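Local coordinates for microtubule-associated protein 1A/1B, light chain 3, putative (Trypanosoma brucei, PDB 3H9D), which is an ATG8-family, ubiquitin-like protein linked to autophagy that probably becomes attached to membranes through a lipid joined to its C terminus, at residues A[58-63]-A[86-91]; A[79-84]-A[108-113]; A[32-37]-A[50-55]; A[54-59]-A[93-98]. All blocks are in the same frame, centred on the assembly; numbering follows the deposited sequence.

Contact 1: A[58-63]-A[86-91]; sequences LTVGQF and TVLPSS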
loop_
_atom_site.group_PDB
_atom_site.type_symbol
_atom_site.label_atom_id
_atom_site.label_comp_id
_atom_site.label_asym_id
_atom_site.label_seq_id
_atom_site.Cartn_x
_atom_site.Cartn_y
_atom_site.Cartn_z
ATOM N N LEU A 58 -4.868 17.936 21.546
ATOM C CA LEU A 58 -3.606 18.480 21.079
ATOM C C LEU A 58 -3.755 19.298 19.804
ATOM O O LEU A 58 -4.592 19.002 18.947
ATOM C CB LEU A 58 -2.577 17.362 20.887
ATOM C CG LEU A 58 -1.562 17.132 22.013
ATOM C CD1 LEU A 58 -2.202 17.039 23.389
ATOM C CD2 LEU A 58 -0.700 15.916 21.741
ATOM N N THR A 59 -2.956 20.356 19.707
ATOM C CA THR A 59 -2.784 21.069 18.450
ATOM C C THR A 59 -1.706 20.338 17.657
ATOM O O THR A 59 -0.986 19.493 18.205
ATOM C CB THR A 59 -2.354 22.542 18.659
ATOM O OG1 THR A 59 -1.166 22.595 19.460
ATOM C CG2 THR A 59 -3.463 23.347 19.324
ATOM N N VAL A 60 -1.592 20.659 16.373
ATOM C CA VAL A 60 -0.487 20.153 15.570
ATOM C C VAL A 60 0.834 20.473 16.270
ATOM O O VAL A 60 1.665 19.590 16.444
ATOM C CB VAL A 60 -0.530 20.688 14.106
ATOM C CG1 VAL A 60 0.801 20.441 13.371
ATOM C CG2 VAL A 60 -1.699 20.064 13.348
ATOM N N GLY A 61 0.995 21.721 16.708
ATOM C CA GLY A 61 2.211 22.161 17.394
ATOM C C GLY A 61 2.610 21.346 18.616
ATOM O O GLY A 61 3.798 21.119 18.858
ATOM N N GLN A 62 1.619 20.915 19.393
ATOM C CA GLN A 62 1.872 20.063 20.555
ATOM C C GLN A 62 2.275 18.638 20.175
ATOM O O GLN A 62 3.209 18.092 20.765
ATOM C CB GLN A 62 0.655 20.030 21.478
ATOM C CG GLN A 62 0.467 21.284 22.308
ATOM C CD GLN A 62 -0.924 21.369 22.894
ATOM O OE1 GLN A 62 -1.904 21.523 22.168
ATOM N NE2 GLN A 62 -1.018 21.271 24.216
ATOM N N PHE A 63 1.571 18.031 19.215
ATOM C CA PHE A 63 1.959 16.694 18.723
ATOM C C PHE A 63 3.396 16.698 18.194
ATOM O O PHE A 63 4.150 15.761 18.433
ATOM C CB PHE A 63 0.991 16.136 17.668
ATOM C CG PHE A 63 1.496 14.869 16.995
ATOM C CD1 PHE A 63 1.659 13.684 17.728
ATOM C CD2 PHE A 63 1.834 14.868 15.633
ATOM C CE1 PHE A 63 2.149 12.514 17.121
ATOM C CE2 PHE A 63 2.319 13.698 15.010
ATOM C CZ PHE A 63 2.480 12.519 15.760
ATOM N N THR A 86 0.573 17.985 2.193
ATOM C CA THR A 86 0.650 19.401 2.556
ATOM C C THR A 86 1.096 19.581 4.009
ATOM O O THR A 86 0.541 18.952 4.922
ATOM C CB THR A 86 -0.688 20.175 2.300
ATOM O OG1 THR A 86 -1.406 20.340 3.528
ATOM C CG2 THR A 86 -1.582 19.466 1.277
ATOM N N VAL A 87 2.095 20.447 4.205
ATOM C CA VAL A 87 2.599 20.807 5.533
ATOM C C VAL A 87 1.449 21.306 6.403
ATOM O O VAL A 87 0.484 21.892 5.897
ATOM C CB VAL A 87 3.786 21.844 5.459
ATOM C CG1 VAL A 87 3.306 23.254 5.044
ATOM C CG2 VAL A 87 4.560 21.899 6.770
ATOM N N LEU A 88 1.547 21.045 7.701
ATOM C CA LEU A 88 0.501 21.425 8.644
ATOM C C LEU A 88 0.877 22.651 9.467
ATOM O O LEU A 88 2.025 22.771 9.913
ATOM C CB LEU A 88 0.162 20.265 9.579
ATOM C CG LEU A 88 -0.673 19.113 9.038
ATOM C CD1 LEU A 88 -0.849 18.075 10.136
ATOM C CD2 LEU A 88 -2.013 19.613 8.557
ATOM N N PRO A 89 -0.092 23.565 9.672
ATOM C CA PRO A 89 0.164 24.673 10.584
ATOM C C PRO A 89 0.024 24.197 12.028
ATOM O O PRO A 89 -0.976 23.570 12.384
ATOM C CB PRO A 89 -0.922 25.693 10.222
ATOM C CG PRO A 89 -2.033 24.893 9.642
ATOM C CD PRO A 89 -1.446 23.624 9.082
ATOM N N SER A 90 1.033 24.487 12.842
ATOM C CA SER A 90 1.032 24.125 14.258
ATOM C C SER A 90 -0.194 24.621 15.045
ATOM O O SER A 90 -0.497 24.106 16.125
ATOM C CB SER A 90 2.331 24.587 14.919
ATOM O OG SER A 90 2.658 25.903 14.533
ATOM N N SER A 91 -0.899 25.599 14.475
ATOM C CA SER A 91 -2.102 26.200 15.060
ATOM C C SER A 91 -3.315 25.280 14.966
ATOM O O SER A 91 -4.251 25.387 15.766
ATOM C CB SER A 91 -2.433 27.505 14.336
ATOM O OG SER A 91 -1.258 28.185 13.931
#
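G61 N, in the first turn of helix 60-71, donates to S90 O over 2.9 Å, in the carbonyl plane and on a lone pair, and T59 CB lies 3.5 Å from the same oxygen. In this ubiquitin-like fold the turn opens with a capping box, which fixes T59 at the N-cap before it meets S90. T59 OG1 lies between the backbone N and the carbonyl carbon (chi1 55°), where it accepts from Q62 N over 3.3 Å. In return, Q62 OE1 takes two donors, T59 N at 2.9 Å and the T59 hydroxyl, so the rotation of the Q62 amide is held from two atoms of one residue. With no side chain on G61, the two backbones come close: S90 CB stands 3.5 Å from G61 CA, tighter than usual for two carbons.

Beside this polar junction, V60 turns inward. Its CB lies against P89 O, at 3.4 Å, and CG1, anti to the backbone N (chi1 166°), reaches L88 CB at 3.8 Å; the two side chains cross at about a right angle. V60 also packs on V81, M94 and I97, and L88 on T83, I97 and M110, so this pair leads from the surface into the core between helix 60-71 and the sheet. Backbone bonds from V60 to A92 and from L88 to V81 anchor the loop at both ends. The second branch of V60 also meets L88: CG2 lies 3.9 Å from L88 CD1.

Contact 2: A[79-84]-A[108-113]; sequences LFVYTN and LYMKYS
Y82 and S113, with T83 next to them, carry most of the interface between strands 80-83 and 108-113, an antiparallel pair in the mixed sheet of the ubiquitin-like fold. Strand 108-113 lies inside that sheet, with the parallel strand 31-38 along its other edge. Y82 forms a hydrogen-bonded pair with K111, but its ring leans diagonally on to S113. Y82 CG is anti to the carbonyl carbon (chi1 -54°), and the ring presents its edge: CD2 lies 3.5 Å from K111 O, and CE2 meets S113 CB at 3.8 Å. S113 is itself tied by its backbone to F80, receiving F80 N at S113 O over 2.6 Å, nearly along the C=O axis, and giving S113 N back to F80 O. Beyond the non-hydrogen-bonded pair V81-Y112, Y82 N bonds to K111 O and K111 N to Y82 O.

V81 faces the other side of the sheet, toward helix 60-71, where V60 and L67 cover it; its CG2 touches M110 CE at 3.8 Å. K111 NZ leads away to K38 O, and Y112 OH to G45 O.

At the far end T83 settles into the core against I97 and Y101. Its OG1 is buried without a polar partner in the model, and its methyl does the touching: T83 CG2 lies 3.2 Å from Y109 O and, crossing at about a right angle, 3.6 Å from L108 CD1.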
loop_
_atom_site.group_PDB
_atom_site.type_symbol
_atom_site.label_atom_id
_atom_site.label_comp_id
_atom_site.label_asym_id
_atom_site.label_seq_id
_atom_site.Cartn_x
_atom_site.Cartn_y
_atom_site.Cartn_z
ATOM N N LEU A 79 10.951 21.046 12.820
ATOM C CA LEU A 79 10.343 19.769 12.512
ATOM C C LEU A 79 8.991 20.055 11.892
ATOM O O LEU A 79 8.160 20.747 12.494
ATOM C CB LEU A 79 10.177 18.928 13.786
ATOM C CG LEU A 79 9.532 17.532 13.745
ATOM C CD1 LEU A 79 10.248 16.583 12.759
ATOM C CD2 LEU A 79 9.504 16.936 15.161
ATOM N N PHE A 80 8.772 19.534 10.686
ATOM C CA PHE A 80 7.513 19.755 9.978
ATOM C C PHE A 80 6.683 18.474 9.906
ATOM O O PHE A 80 7.233 17.376 9.893
ATOM C CB PHE A 80 7.781 20.323 8.571
ATOM C CG PHE A 80 8.658 21.554 8.571
ATOM C CD1 PHE A 80 10.021 21.451 8.328
ATOM C CD2 PHE A 80 8.118 22.811 8.818
ATOM C CE1 PHE A 80 10.834 22.574 8.342
ATOM C CE2 PHE A 80 8.926 23.952 8.829
ATOM C CZ PHE A 80 10.279 23.831 8.592
ATOM N N VAL A 81 5.361 18.617 9.871
ATOM C CA VAL A 81 4.483 17.464 9.656
ATOM C C VAL A 81 3.497 17.689 8.517
ATOM O O VAL A 81 3.134 18.816 8.212
ATOM C CB VAL A 81 3.757 16.969 10.951
ATOM C CG1 VAL A 81 4.768 16.373 11.939
ATOM C CG2 VAL A 81 2.914 18.084 11.593
ATOM N N TYR A 82 3.089 16.594 7.886
ATOM C CA TYR A 82 2.351 16.641 6.634
ATOM C C TYR A 82 1.192 15.656 6.695
ATOM O O TYR A 82 1.329 14.574 7.262
ATOM C CB TYR A 82 3.288 16.289 5.459
ATOM C CG TYR A 82 4.556 17.128 5.384
ATOM C CD1 TYR A 82 4.628 18.243 4.550
ATOM C CD2 TYR A 82 5.685 16.808 6.144
ATOM C CE1 TYR A 82 5.790 19.019 4.477
ATOM C CE2 TYR A 82 6.851 17.582 6.079
ATOM C CZ TYR A 82 6.892 18.682 5.244
ATOM O OH TYR A 82 8.029 19.456 5.174
ATOM N N THR A 83 0.041 16.059 6.164
ATOM C CA THR A 83 -1.013 15.122 5.795
ATOM C C THR A 83 -1.411 15.487 4.376
ATOM O O THR A 83 -1.324 16.655 3.995
ATOM C CB THR A 83 -2.292 15.179 6.682
ATOM O OG1 THR A 83 -2.001 15.677 7.995
ATOM C CG2 THR A 83 -2.883 13.791 6.801
ATOM N N ASN A 84 -1.839 14.491 3.599
ATOM C CA ASN A 84 -2.236 14.698 2.204
ATOM C C ASN A 84 -1.241 15.582 1.441
ATOM O O ASN A 84 -1.638 16.497 0.718
ATOM C CB ASN A 84 -3.661 15.271 2.128
ATOM C CG ASN A 84 -4.269 15.157 0.740
ATOM O OD1 ASN A 84 -4.038 14.178 0.022
ATOM N ND2 ASN A 84 -5.050 16.166 0.352
ATOM N N LEU A 108 -4.905 8.233 10.917
ATOM C CA LEU A 108 -4.433 9.440 10.253
ATOM C C LEU A 108 -2.972 9.236 9.887
ATOM O O LEU A 108 -2.133 9.056 10.765
ATOM C CB LEU A 108 -4.585 10.673 11.159
ATOM C CG LEU A 108 -3.995 12.005 10.664
ATOM C CD1 LEU A 108 -4.824 12.571 9.520
ATOM C CD2 LEU A 108 -3.886 13.022 11.794
ATOM N N TYR A 109 -2.672 9.262 8.590
ATOM C CA TYR A 109 -1.295 9.073 8.125
ATOM C C TYR A 109 -0.560 10.397 8.011
ATOM O O TYR A 109 -0.937 11.268 7.231
ATOM C CB TYR A 109 -1.257 8.310 6.791
ATOM C CG TYR A 109 -1.608 6.855 6.936
ATOM C CD1 TYR A 109 -2.936 6.444 7.098
ATOM C CD2 TYR A 109 -0.618 5.888 6.932
ATOM C CE1 TYR A 109 -3.257 5.094 7.252
ATOM C CE2 TYR A 109 -0.931 4.540 7.070
ATOM C CZ TYR A 109 -2.247 4.148 7.231
ATOM O OH TYR A 109 -2.536 2.806 7.376
ATOM N N MET A 110 0.500 10.540 8.789
ATOM C CA MET A 110 1.266 11.778 8.782
ATOM C C MET A 110 2.675 11.475 8.362
ATOM O O MET A 110 3.144 10.364 8.569
ATOM C CB MET A 110 1.275 12.427 10.168
ATOM C CG MET A 110 -0.101 12.666 10.752
ATOM S SD MET A 110 -0.017 13.478 12.350
ATOM C CE MET A 110 0.574 15.104 11.875
ATOM N N LYS A 111 3.329 12.456 7.748
ATOM C CA LYS A 111 4.762 12.402 7.474
ATOM C C LYS A 111 5.434 13.494 8.283
ATOM O O LYS A 111 4.803 14.480 8.651
ATOM C CB LYS A 111 5.052 12.620 5.984
ATOM C CG LYS A 111 4.287 11.722 5.026
ATOM C CD LYS A 111 5.164 10.629 4.444
ATOM C CE LYS A 111 5.143 9.370 5.298
ATOM N NZ LYS A 111 6.056 8.332 4.757
ATOM N N TYR A 112 6.718 13.319 8.554
ATOM C CA TYR A 112 7.501 14.331 9.256
ATOM C C TYR A 112 8.841 14.547 8.564
ATOM O O TYR A 112 9.398 13.632 7.945
ATOM C CB TYR A 112 7.705 13.964 10.748
ATOM C CG TYR A 112 8.457 12.663 10.964
ATOM C CD1 TYR A 112 9.844 12.657 11.105
ATOM C CD2 TYR A 112 7.786 11.438 11.013
ATOM C CE1 TYR A 112 10.541 11.479 11.278
ATOM C CE2 TYR A 112 8.488 10.245 11.204
ATOM C CZ TYR A 112 9.859 10.284 11.319
ATOM O OH TYR A 112 10.570 9.139 11.497
ATOM N N SER A 113 9.355 15.766 8.681
ATOM C CA SER A 113 10.646 16.105 8.112
ATOM C C SER A 113 11.294 17.207 8.926
ATOM O O SER A 113 10.605 18.087 9.442
ATOM C CB SER A 113 10.484 16.566 6.656
ATOM O OG SER A 113 11.730 16.949 6.109
#

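Contact 3: A[32-37]-A[50-55]; sequences LPIICE and CKFLVP
I34 and F52 exchange two backbone bonds in the carbonyl plane, I34 N to F52 O and F52 N to I34 O, each 2.7 Å. L32 and V54 also exchange two bonds, with the donors tilted out of the carbonyl planes, and C36 N to C50 O ends the antiparallel pairing of strands 31-38 and 51-55. L32 O and F52 O approach to 3.1 Å as two acceptors, each turned to its own N-H, from V54 and I34.

On one face I34 CD1 meets V54 CG2 at 4.0 Å, and the F52 ring brings CE1 to C36 CB at 3.8 Å. F63 of helix 60-71 packs edge-to-face with F52 from beyond, and M94 covers I34. On the other face I35 splits its branches: CG2, anti to the backbone N, touches C50 SG, while CD1 reaches K51 CG at 3.8 Å. There helix 7-11 adds Y8 over I35, and K51 NZ runs on to a salt bridge with D20.

Strand 51-55 is outermost within this chain, the edge that in Atg8 relatives receives the extended peptide of binding partners. Its two faces differ in chemistry: hydrocarbon packing toward helix 60-71, and on the K51 side an apolar stem whose charged end is engaged beyond the two strands.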
loop_
_atom_site.group_PDB
_atom_site.type_symbol
_atom_site.label_atom_id
_atom_site.label_comp_id
_atom_site.label_asym_id
_atom_site.label_seq_id
_atom_site.Cartn_x
_atom_site.Cartn_y
_atom_site.Cartn_z
ATOM N N LEU A 32 -6.588 9.601 19.471
ATOM C CA LEU A 32 -6.694 9.521 18.019
ATOM C C LEU A 32 -5.550 8.679 17.475
ATOM O O LEU A 32 -4.391 8.921 17.816
ATOM C CB LEU A 32 -6.676 10.923 17.401
ATOM C CG LEU A 32 -7.765 11.887 17.858
ATOM C CD1 LEU A 32 -7.386 13.295 17.465
ATOM C CD2 LEU A 32 -9.115 11.491 17.268
ATOM N N PRO A 33 -5.870 7.674 16.640
ATOM C CA PRO A 33 -4.832 6.771 16.135
ATOM C C PRO A 33 -4.073 7.368 14.952
ATOM O O PRO A 33 -4.654 7.645 13.899
ATOM C CB PRO A 33 -5.620 5.524 15.740
ATOM C CG PRO A 33 -6.973 6.019 15.394
ATOM C CD PRO A 33 -7.211 7.309 16.142
ATOM N N ILE A 34 -2.779 7.574 15.151
ATOM C CA ILE A 34 -1.937 8.270 14.192
ATOM C C ILE A 34 -0.790 7.370 13.718
ATOM O O ILE A 34 -0.134 6.702 14.525
ATOM C CB ILE A 34 -1.417 9.632 14.802
ATOM C CG1 ILE A 34 -2.381 10.778 14.481
ATOM C CG2 ILE A 34 -0.032 10.004 14.303
ATOM C CD1 ILE A 34 -3.607 10.840 15.373
ATOM N N ILE A 35 -0.579 7.335 12.403
ATOM C CA ILE A 35 0.627 6.708 11.821
ATOM C C ILE A 35 1.595 7.826 11.411
ATOM O O ILE A 35 1.216 8.745 10.695
ATOM C CB ILE A 35 0.300 5.776 10.598
ATOM C CG1 ILE A 35 -0.707 4.682 10.972
ATOM C CG2 ILE A 35 1.582 5.147 9.983
ATOM C CD1 ILE A 35 -0.218 3.715 12.028
ATOM N N CYS A 36 2.840 7.740 11.862
ATOM C CA CYS A 36 3.797 8.823 11.658
ATOM C C CYS A 36 5.091 8.314 11.043
ATOM O O CYS A 36 5.886 7.639 11.714
ATOM C CB CYS A 36 4.073 9.528 12.991
ATOM S SG CYS A 36 4.392 11.286 12.842
ATOM N N GLU A 37 5.309 8.644 9.766
ATOM C CA GLU A 37 6.463 8.108 9.032
ATOM C C GLU A 37 7.334 9.196 8.407
ATOM O O GLU A 37 6.849 10.261 8.100
ATOM C CB GLU A 37 5.983 7.103 7.976
ATOM C CG GLU A 37 5.223 5.900 8.561
ATOM C CD GLU A 37 4.597 5.034 7.484
ATOM O OE1 GLU A 37 5.185 3.988 7.140
ATOM O OE2 GLU A 37 3.537 5.415 6.962
ATOM N N CYS A 50 5.693 3.619 14.869
ATOM C CA CYS A 50 5.205 4.796 14.183
ATOM C C CYS A 50 3.742 5.081 14.504
ATOM O O CYS A 50 3.133 5.942 13.897
ATOM C CB CYS A 50 5.379 4.592 12.683
ATOM S SG CYS A 50 4.281 3.330 12.027
ATOM N N LYS A 51 3.179 4.347 15.454
ATOM C CA LYS A 51 1.782 4.503 15.819
ATOM C C LYS A 51 1.649 5.331 17.099
ATOM O O LYS A 51 2.259 5.029 18.128
ATOM C CB LYS A 51 1.134 3.136 15.993
ATOM C CG LYS A 51 -0.367 3.094 15.758
ATOM C CD LYS A 51 -0.928 1.707 16.029
ATOM C CE LYS A 51 -0.005 0.621 15.513
ATOM N NZ LYS A 51 -0.322 -0.699 16.133
ATOM N N PHE A 52 0.856 6.391 17.013
ATOM C CA PHE A 52 0.620 7.272 18.148
ATOM C C PHE A 52 -0.836 7.285 18.509
ATOM O O PHE A 52 -1.700 7.351 17.647
ATOM C CB PHE A 52 1.108 8.690 17.860
ATOM C CG PHE A 52 2.595 8.804 17.817
ATOM C CD1 PHE A 52 3.292 8.538 16.631
ATOM C CD2 PHE A 52 3.307 9.143 18.967
ATOM C CE1 PHE A 52 4.677 8.616 16.586
ATOM C CE2 PHE A 52 4.696 9.234 18.940
ATOM C CZ PHE A 52 5.389 8.970 17.748
ATOM N N LEU A 53 -1.092 7.182 19.803
ATOM C CA LEU A 53 -2.423 7.320 20.344
ATOM C C LEU A 53 -2.405 8.704 20.972
ATOM O O LEU A 53 -1.917 8.885 22.082
ATOM C CB LEU A 53 -2.683 6.210 21.366
ATOM C CG LEU A 53 -3.029 4.797 20.854
ATOM C CD1 LEU A 53 -2.087 4.228 19.768
ATOM C CD2 LEU A 53 -3.111 3.843 22.018
ATOM N N VAL A 54 -2.917 9.677 20.219
ATOM C CA VAL A 54 -2.699 11.102 20.475
ATOM C C VAL A 54 -3.909 11.717 21.179
ATOM O O VAL A 54 -5.032 11.615 20.669
ATOM C CB VAL A 54 -2.397 11.873 19.134
ATOM C CG1 VAL A 54 -2.239 13.386 19.357
ATOM C CG2 VAL A 54 -1.166 11.301 18.447
ATOM N N PRO A 55 -3.682 12.357 22.350
ATOM C CA PRO A 55 -4.754 13.072 23.054
ATOM C C PRO A 55 -5.473 14.009 22.090
ATOM O O PRO A 55 -4.833 14.840 21.446
ATOM C CB PRO A 55 -4.002 13.875 24.117
ATOM C CG PRO A 55 -2.764 13.097 24.382
ATOM C CD PRO A 55 -2.397 12.437 23.072
#

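Contact 4: A[54-59]-A[93-98]; sequences VPSDLT and QMADIY
M94 enters this contact at its first carbon: CB stands 3.3 Å from L58 O, the same oxygen that accepts from M94 N over 2.9 Å. CG, anti to the carbonyl carbon (chi1 -80°), reaches T59 O at 3.5 Å and lies near L58 CB as well. The side chain then bends at both chi2 and chi3, and SD carries it toward M110 of the sheet. At the tip, CE comes within 4.4 Å of V54 CG1, a loose touch, while M110 and F63 pack round the same side chain from strand 108-113 and helix 60-71.

The arrangement joins the strand-to-helix connection 54-59 of the ubiquitin-like fold to the start of helix 94-101. The connection folds as a type I beta turn from P55 to L58, closed by L58 N to P55 O, and this turn brings the L58 carbonyl to the helix, where the donor is the backbone N of its first residue. A single backbone bridge pairs T59 with Q93, the N-cap.

On the turn side, A95 CB sits against S56, 3.3 Å from OG and 3.4 Å from O; S56 OG is anti to its backbone N, and L32 lies close by. On the T59 side, the Q93 chain bends at chi2 and its side chain crosses that of T59 obliquely; both NE2, at 3.6 Å, and OE1 lie near T59 CG2. The backbone oxygen of Q93 meanwhile faces into the helix and accepts from both D96 N and I97 N.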
loop_
_atom_site.group_PDB
_atom_site.type_symbol
_atom_site.label_atom_id
_atom_site.label_comp_id
_atom_site.label_asym_id
_atom_site.label_seq_id
_atom_site.Cartn_x
_atom_site.Cartn_y
_atom_site.Cartn_z
ATOM N N VAL A 54 -2.917 9.677 20.219
ATOM C CA VAL A 54 -2.699 11.102 20.475
ATOM C C VAL A 54 -3.909 11.717 21.179
ATOM O O VAL A 54 -5.032 11.615 20.669
ATOM C CB VAL A 54 -2.397 11.873 19.134
ATOM C CG1 VAL A 54 -2.239 13.386 19.357
ATOM C CG2 VAL A 54 -1.166 11.301 18.447
ATOM N N PRO A 55 -3.682 12.357 22.350
ATOM C CA PRO A 55 -4.754 13.072 23.054
ATOM C C PRO A 55 -5.473 14.009 22.090
ATOM O O PRO A 55 -4.833 14.840 21.446
ATOM C CB PRO A 55 -4.002 13.875 24.117
ATOM C CG PRO A 55 -2.764 13.097 24.382
ATOM C CD PRO A 55 -2.397 12.437 23.072
ATOM N N SER A 56 -6.788 13.860 21.984
ATOM C CA SER A 56 -7.585 14.587 20.989
ATOM C C SER A 56 -7.681 16.097 21.237
ATOM O O SER A 56 -8.316 16.820 20.463
ATOM C CB SER A 56 -8.984 13.981 20.920
ATOM O OG SER A 56 -9.653 14.383 19.736
ATOM N N ASP A 57 -7.051 16.554 22.322
ATOM C CA ASP A 57 -7.003 17.966 22.719
ATOM C C ASP A 57 -5.713 18.662 22.273
ATOM O O ASP A 57 -5.490 19.841 22.584
ATOM C CB ASP A 57 -7.150 18.091 24.244
ATOM C CG ASP A 57 -6.244 17.136 24.995
ATOM O OD1 ASP A 57 -5.516 17.577 25.909
ATOM O OD2 ASP A 57 -6.255 15.929 24.672
ATOM N N LEU A 58 -4.868 17.936 21.546
ATOM C CA LEU A 58 -3.606 18.480 21.079
ATOM C C LEU A 58 -3.755 19.298 19.804
ATOM O O LEU A 58 -4.592 19.002 18.947
ATOM C CB LEU A 58 -2.577 17.362 20.887
ATOM C CG LEU A 58 -1.562 17.132 22.013
ATOM C CD1 LEU A 58 -2.202 17.039 23.389
ATOM C CD2 LEU A 58 -0.700 15.916 21.741
ATOM N N THR A 59 -2.956 20.356 19.707
ATOM C CA THR A 59 -2.784 21.069 18.450
ATOM C C THR A 59 -1.706 20.338 17.657
ATOM O O THR A 59 -0.986 19.493 18.205
ATOM C CB THR A 59 -2.354 22.542 18.659
ATOM O OG1 THR A 59 -1.166 22.595 19.460
ATOM C CG2 THR A 59 -3.463 23.347 19.324
ATOM N N GLN A 93 -5.882 22.082 15.041
ATOM C CA GLN A 93 -6.233 21.116 16.067
ATOM C C GLN A 93 -6.056 19.726 15.485
ATOM O O GLN A 93 -6.658 19.411 14.459
ATOM C CB GLN A 93 -7.696 21.298 16.494
ATOM C CG GLN A 93 -8.073 22.696 17.001
ATOM C CD GLN A 93 -7.234 23.170 18.187
ATOM O OE1 GLN A 93 -6.921 24.362 18.293
ATOM N NE2 GLN A 93 -6.874 22.245 19.088
ATOM N N MET A 94 -5.241 18.890 16.128
ATOM C CA MET A 94 -5.051 17.514 15.653
ATOM C C MET A 94 -6.381 16.857 15.273
ATOM O O MET A 94 -6.480 16.194 14.237
ATOM C CB MET A 94 -4.306 16.662 16.686
ATOM C CG MET A 94 -2.793 16.867 16.682
ATOM S SD MET A 94 -2.020 16.450 15.106
ATOM C CE MET A 94 -2.076 14.650 15.142
ATOM N N ALA A 95 -7.402 17.099 16.094
ATOM C CA ALA A 95 -8.717 16.474 15.959
ATOM C C ALA A 95 -9.550 16.998 14.785
ATOM O O ALA A 95 -10.531 16.358 14.392
ATOM C CB ALA A 95 -9.481 16.618 17.258
ATOM N N ASP A 96 -9.171 18.162 14.245
ATOM C CA ASP A 96 -9.704 18.657 12.969
ATOM C C ASP A 96 -8.988 17.984 11.798
ATOM O O ASP A 96 -9.616 17.625 10.799
ATOM C CB ASP A 96 -9.545 20.181 12.845
ATOM C CG ASP A 96 -10.550 20.970 13.698
ATOM O OD1 ASP A 96 -11.581 20.404 14.141
ATOM O OD2 ASP A 96 -10.299 22.180 13.911
ATOM N N ILE A 97 -7.667 17.847 11.923
ATOM C CA ILE A 97 -6.837 17.144 10.939
ATOM C C ILE A 97 -7.261 15.678 10.842
ATOM O O ILE A 97 -7.353 15.125 9.749
ATOM C CB ILE A 97 -5.308 17.254 11.270
ATOM C CG1 ILE A 97 -4.903 18.702 11.592
ATOM C CG2 ILE A 97 -4.445 16.682 10.141
ATOM C CD1 ILE A 97 -5.096 19.707 10.450
ATOM N N TYR A 98 -7.553 15.063 11.984
ATOM C CA TYR A 98 -7.973 13.672 12.000
ATOM C C TYR A 98 -9.244 13.459 11.182
ATOM O O TYR A 98 -9.281 12.585 10.319
ATOM C CB TYR A 98 -8.154 13.153 13.432
ATOM C CG TYR A 98 -8.678 11.735 13.473
ATOM C CD1 TYR A 98 -7.823 10.648 13.274
ATOM C CD2 TYR A 98 -10.029 11.477 13.689
ATOM C CE1 TYR A 98 -8.302 9.343 13.296
ATOM C CE2 TYR A 98 -10.517 10.177 13.709
ATOM C CZ TYR A 98 -9.651 9.116 13.511
ATOM O OH TYR A 98 -10.137 7.825 13.530
#

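Overall arrangement
Contacts 2 and 3 are the buried, strand-to-strand pairs of one sheet, joined where strands 31-38 and 108-113 run parallel: M110 N to I35 O and I35 N to L108 O link them. Both rest on repeated backbone bonds. Contact 1 is a surface contact and contact 4 is partly buried; both start from the same connection through L58 and T59 and have one cross-segment hydrogen bond each, at a helix start. Contact 4 shares V54 and P55 with contact 3. F63 and M94 connect the helix-start contacts with the sheet: F63 touches C36, F52 and V54 of contact 3 and M110 of contact 2, while M94 CE meets M110 SD. I97 fills between L88, V60 and T83.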